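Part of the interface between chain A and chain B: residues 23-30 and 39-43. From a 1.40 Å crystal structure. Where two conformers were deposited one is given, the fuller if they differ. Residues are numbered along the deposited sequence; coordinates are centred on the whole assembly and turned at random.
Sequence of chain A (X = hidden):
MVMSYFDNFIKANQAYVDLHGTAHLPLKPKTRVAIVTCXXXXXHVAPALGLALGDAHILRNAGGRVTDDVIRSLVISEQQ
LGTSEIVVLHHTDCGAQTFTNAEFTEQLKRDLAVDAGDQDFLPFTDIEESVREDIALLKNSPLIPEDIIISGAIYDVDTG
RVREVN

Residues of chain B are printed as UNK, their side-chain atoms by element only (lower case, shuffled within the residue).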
ATOM      1  N   ALA A  23      17.936   0.394  15.837  1.00 13.24           N
ATOM      2  CA  ALA A  23      17.042  -0.418  16.651  1.00 14.52           C
ATOM      3  C   ALA A  23      16.368  -1.402  15.689  1.00 14.09           C
ATOM      4  O   ALA A  23      15.882  -0.954  14.607  1.00 13.61           O
ATOM      5  CB  ALA A  23      15.992   0.490  17.275  1.00 17.05           C
ATOM      6  N   HIS A  24      16.296  -2.659  16.027  1.00 14.51           N
ATOM      7  CA  HIS A  24      15.718  -3.702  15.178  1.00 13.26           C
ATOM      8  C   HIS A  24      14.409  -4.186  15.766  1.00 15.73           C
ATOM      9  O   HIS A  24      14.246  -4.455  16.986  1.00 17.46           O
ATOM     10  CB  HIS A  24      16.638  -4.926  15.145  1.00 14.71           C
ATOM     11  CG  HIS A  24      16.140  -6.013  14.233  1.00 14.46           C
ATOM     12  ND1 HIS A  24      16.088  -5.886  12.858  1.00 16.30           N
ATOM     13  CD2 HIS A  24      15.616  -7.231  14.528  1.00 18.56           C
ATOM     14  CE1 HIS A  24      15.559  -7.003  12.347  1.00 16.24           C
ATOM     15  NE2 HIS A  24      15.252  -7.808  13.344  1.00 18.31           N
ATOM     16  N   LEU A  25      13.381  -4.296  14.917  1.00 12.99           N
ATOM     17  CA  LEU A  25      12.120  -4.881  15.267  1.00 13.58           C
ATOM     18  C   LEU A  25      11.884  -6.147  14.446  1.00 11.67           C
ATOM     19  O   LEU A  25      12.483  -6.273  13.372  1.00 12.06           O
ATOM     20  CB  LEU A  25      11.033  -3.866  14.888  1.00 12.65           C
ATOM     21  CG  LEU A  25      10.973  -2.618  15.809  1.00 11.77           C
ATOM     22  CD1 LEU A  25      10.081  -1.557  15.141  1.00 13.90           C
ATOM     23  CD2 LEU A  25      10.477  -2.890  17.201  1.00 16.02           C
ATOM     24  N   PRO A  26      11.034  -7.047  14.908  1.00 13.25           N
ATOM     25  CA  PRO A  26      10.861  -8.315  14.157  1.00 13.44           C
ATOM     26  C   PRO A  26      10.070  -8.138  12.850  1.00 11.50           C
ATOM     27  O   PRO A  26       9.198  -7.240  12.736  1.00 13.06           O
ATOM     28  CB  PRO A  26      10.018  -9.176  15.131  1.00 14.29           C
ATOM     29  CG  PRO A  26       9.299  -8.192  16.006  1.00 17.66           C
ATOM     30  CD  PRO A  26      10.283  -6.984  16.167  1.00 14.84           C
ATOM     31  N   LEU A  27      10.333  -8.996  11.894  1.00 11.51           N
ATOM     32  CA  LEU A  27       9.631  -8.976  10.643  1.00 11.97           C
ATOM     33  C   LEU A  27       8.135  -9.283  10.841  1.00 12.01           C
ATOM     34  O   LEU A  27       7.280  -8.730  10.146  1.00 12.72           O
ATOM     35  CB  LEU A  27      10.265 -10.036   9.782  1.00 14.66           C
ATOM     36  CG  LEU A  27      10.080  -9.941   8.293  1.00 20.51           C
ATOM     37  CD1 LEU A  27       9.701  -8.671   7.528  1.00 13.24           C
ATOM     38  CD2 LEU A  27      11.076 -10.844   7.458  1.00 18.66           C
ATOM     39  N   LYS A  28       7.765 -10.153  11.771  1.00 11.14           N
ATOM     40  CA  LYS A  28       6.367 -10.473  12.023  1.00 11.96           C
ATOM     41  C   LYS A  28       5.676  -9.335  12.763  1.00 11.10           C
ATOM     42  O   LYS A  28       6.089  -8.932  13.857  1.00 11.96           O
ATOM     43  CB  LYS A  28       6.260 -11.772  12.869  1.00 11.86           C
ATOM     44  CG  LYS A  28       6.624 -13.052  12.112  1.00 13.24           C
ATOM     45  CD  LYS A  28       6.258 -14.270  13.012  1.00 18.88           C
ATOM     46  CE  LYS A  28       6.198 -15.557  12.223  1.00 24.48           C
ATOM     47  NZ  LYS A  28       7.553 -15.898  11.708  1.00 32.47           N
ATOM     48  N   PRO A  29       4.617  -8.725  12.202  1.00  9.10           N
ATOM     49  CA  PRO A  29       3.989  -7.604  12.902  1.00  9.24           C
ATOM     50  C   PRO A  29       3.472  -7.968  14.268  1.00 10.18           C
ATOM     51  O   PRO A  29       2.832  -9.008  14.415  1.00 10.43           O
ATOM     52  CB  PRO A  29       2.836  -7.213  11.936  1.00 11.21           C
ATOM     53  CG  PRO A  29       3.343  -7.622  10.552  1.00 10.75           C
ATOM     54  CD  PRO A  29       4.032  -8.949  10.877  1.00  9.48           C
ATOM     55  N   LYS A  30       3.634  -7.088  15.241  1.00  9.74           N
ATOM     56  CA  LYS A  30       3.262  -7.411  16.630  1.00 11.08           C
ATOM     57  C   LYS A  30       1.784  -7.698  16.807  1.00 10.77           C
ATOM     58  O   LYS A  30       1.380  -8.605  17.623  1.00 12.94           O
ATOM     59  CB  LYS A  30       3.618  -6.198  17.500  1.00 12.71           C
ATOM     60  CG  LYS A  30       3.460  -6.471  18.953  1.00 12.73           C
ATOM     61  CD  LYS A  30       4.102  -5.348  19.760  1.00 17.64           C
ATOM     62  CE  LYS A  30       3.748  -5.490  21.194  1.00 21.24           C
ATOM     63  NZ  LYS A  30       4.166  -4.196  21.757  1.00 29.29           N
TER
ATOM     64  N   UNK B  39       4.613  -3.379   2.313  1.00  7.23           N
ATOM     65  CA  UNK B  39       3.712  -3.401   3.454  1.00  7.11           C
ATOM     66  C   UNK B  39       4.348  -3.443   4.847  1.00  7.18           C
ATOM     67  O   UNK B  39       3.630  -3.357   5.842  1.00  7.60           O
ATOM     68  c   UNK B  39       3.432  -5.913   3.470  1.00  7.19           C
ATOM     69  c   UNK B  39       3.375  -8.641   3.383  1.00  8.83           C
ATOM     70  s   UNK B  39       2.340  -7.268   2.995  1.00  8.40           S
ATOM     71  c   UNK B  39       2.750  -4.554   3.271  1.00  7.95           C
ATOM     72  N   UNK B  40       5.652  -3.701   4.908  1.00  7.29           N
ATOM     73  CA  UNK B  40       6.374  -3.959   6.146  0.50  7.60           C
ATOM     74  C   UNK B  40       5.929  -3.066   7.289  1.00  6.85           C
ATOM     75  O   UNK B  40       5.927  -1.823   7.188  1.00  7.66           O
ATOM     76  o   UNK B  40       8.883  -3.649   8.026  0.50  9.88           O
ATOM     77  c   UNK B  40       8.700  -4.390   7.024  0.50  8.47           C
ATOM     78  c   UNK B  40       7.884  -3.808   5.899  0.50  7.45           C
ATOM     79  o   UNK B  40       9.183  -5.538   6.852  0.50 11.10           O
ATOM     80  N   UNK B  41       5.605  -3.691   8.436  1.00  7.77           N
ATOM     81  CA  UNK B  41       5.140  -2.973   9.629  1.00  8.48           C
ATOM     82  C   UNK B  41       6.139  -2.028  10.244  1.00  8.72           C
ATOM     83  O   UNK B  41       5.714  -1.164  11.025  1.00  8.52           O
ATOM     84  o   UNK B  41       5.812  -4.732  11.167  1.00 11.21           O
ATOM     85  c   UNK B  41       4.704  -4.036  10.609  1.00  9.46           C
ATOM     86  N   UNK B  42       7.412  -2.192   9.842  1.00  7.72           N
ATOM     87  CA  UNK B  42       8.483  -1.341  10.454  1.00  8.38           C
ATOM     88  C   UNK B  42       8.835  -0.185   9.584  1.00  8.86           C
ATOM     89  O   UNK B  42       9.815   0.502   9.867  1.00  9.98           O
ATOM     90  n   UNK B  42      12.531  -6.297  10.378  1.00 10.65           N
ATOM     91  c   UNK B  42       9.726  -2.207  10.630  1.00  8.60           C
ATOM     92  c   UNK B  42       9.397  -3.477  11.444  1.00 10.01           C
ATOM     93  c   UNK B  42      11.595  -5.810   9.555  1.00  8.83           C
ATOM     94  c   UNK B  42      10.550  -4.531  11.361  1.00  9.51           C
ATOM     95  n   UNK B  42      11.669  -6.052   8.268  1.00 10.23           N
ATOM     96  n   UNK B  42      10.649  -4.984   9.979  1.00  8.64           N
ATOM     97  N   UNK B  43       8.026   0.118   8.593  1.00  8.41           N
ATOM     98  CA  UNK B  43       8.179   1.315   7.765  1.00  8.28           C
ATOM     99  C   UNK B  43       6.906   2.151   7.891  1.00  7.96           C
ATOM    100  O   UNK B  43       5.830   1.712   7.431  1.00  8.55           O
ATOM    101  c   UNK B  43       9.360   3.183   5.661  1.00 11.43           C
ATOM    102  c   UNK B  43       8.398   2.066   5.297  1.00  8.30           C
ATOM    103  c   UNK B  43       8.783   1.477   3.924  1.00 12.31           C
ATOM    104  c   UNK B  43       8.468   0.919   6.316  1.00  8.91           C
TER
HETATM  105  O   HOH W   1       6.751  -6.356   9.051  1.00 11.21           O

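Position 39 of chain B has four side-chain atoms: three carbons and one sulfur. The chain is unbranched, and the sulfur sits between the second carbon and the last. A thioether of this kind is methionine, B:Met39. Its side chain is out of reach of the chain A stretch and makes no contact with it.

Position 40 has two carbons and two oxygens. The second carbon carries both oxygens, so the group is a short carboxylate. One oxygen lies 3.2 Å from CD1 of A:Leu27. The residue is aspartate, B:Asp40, and that oxygen is OD2. CA to CB points sideways, but the end of the side chain comes nearer to chain A.

Position 41 has one carbon and one oxygen. The carbon, CB, is 3.8 Å from CG of A:Pro29, and the oxygen is 3.8 Å from CA of A:Pro29. A single carbon ending in oxygen is serine, B:Ser41, with chi1 in the p well. Its backbone N donates to water 1 at 3.0 Å. The same water donates to O of A:Leu27 at 2.7 Å, so it bridges the two backbones.

Position 42 has seven side-chain atoms. Three carbons lead to a nitrogen, then to a carbon bearing two more nitrogens. One terminal nitrogen lies 3.0 Å from O of A:Leu25. The planar three-nitrogen group is a guanidinium, so this is arginine, B:Arg42. Its NH1 donates the hydrogen bond to O of A:Leu25, with an N-H...O angle of 158°. The oxygen lies near the guanidinium plane, where the N-H bonds point. N of A:Leu27 lies over one face. CD of B:Arg42 also packs 3.6 Å from CB of A:Leu25.

Position 43 has four carbons, forked at the second. This is leucine, B:Leu43. It is out of reach of the chain A stretch. Its N donates to O of B:Asp40 at 3.2 Å, within the type I turn from B:Asp40 to B:Leu43.

The contact centres on B:Arg42, which has the largest area covered by the other stretch, 111 Å². B:Asp40 braces it from within chain B. OD1 of B:Asp40 accepts from N of B:Arg42 at 2.8 Å and from NE of B:Arg42 at 3.0 Å. OD2 of B:Asp40 forms a salt bridge with NH2 of B:Arg42 at 2.9 Å. The bonds from NE and NH2 hold the guanidinium while NH1 reaches the chain A backbone. Packing against A:Leu25, A:Leu27 and A:Pro29 and the water bridge complete the contact.

Chain B (39-43) MDSRL
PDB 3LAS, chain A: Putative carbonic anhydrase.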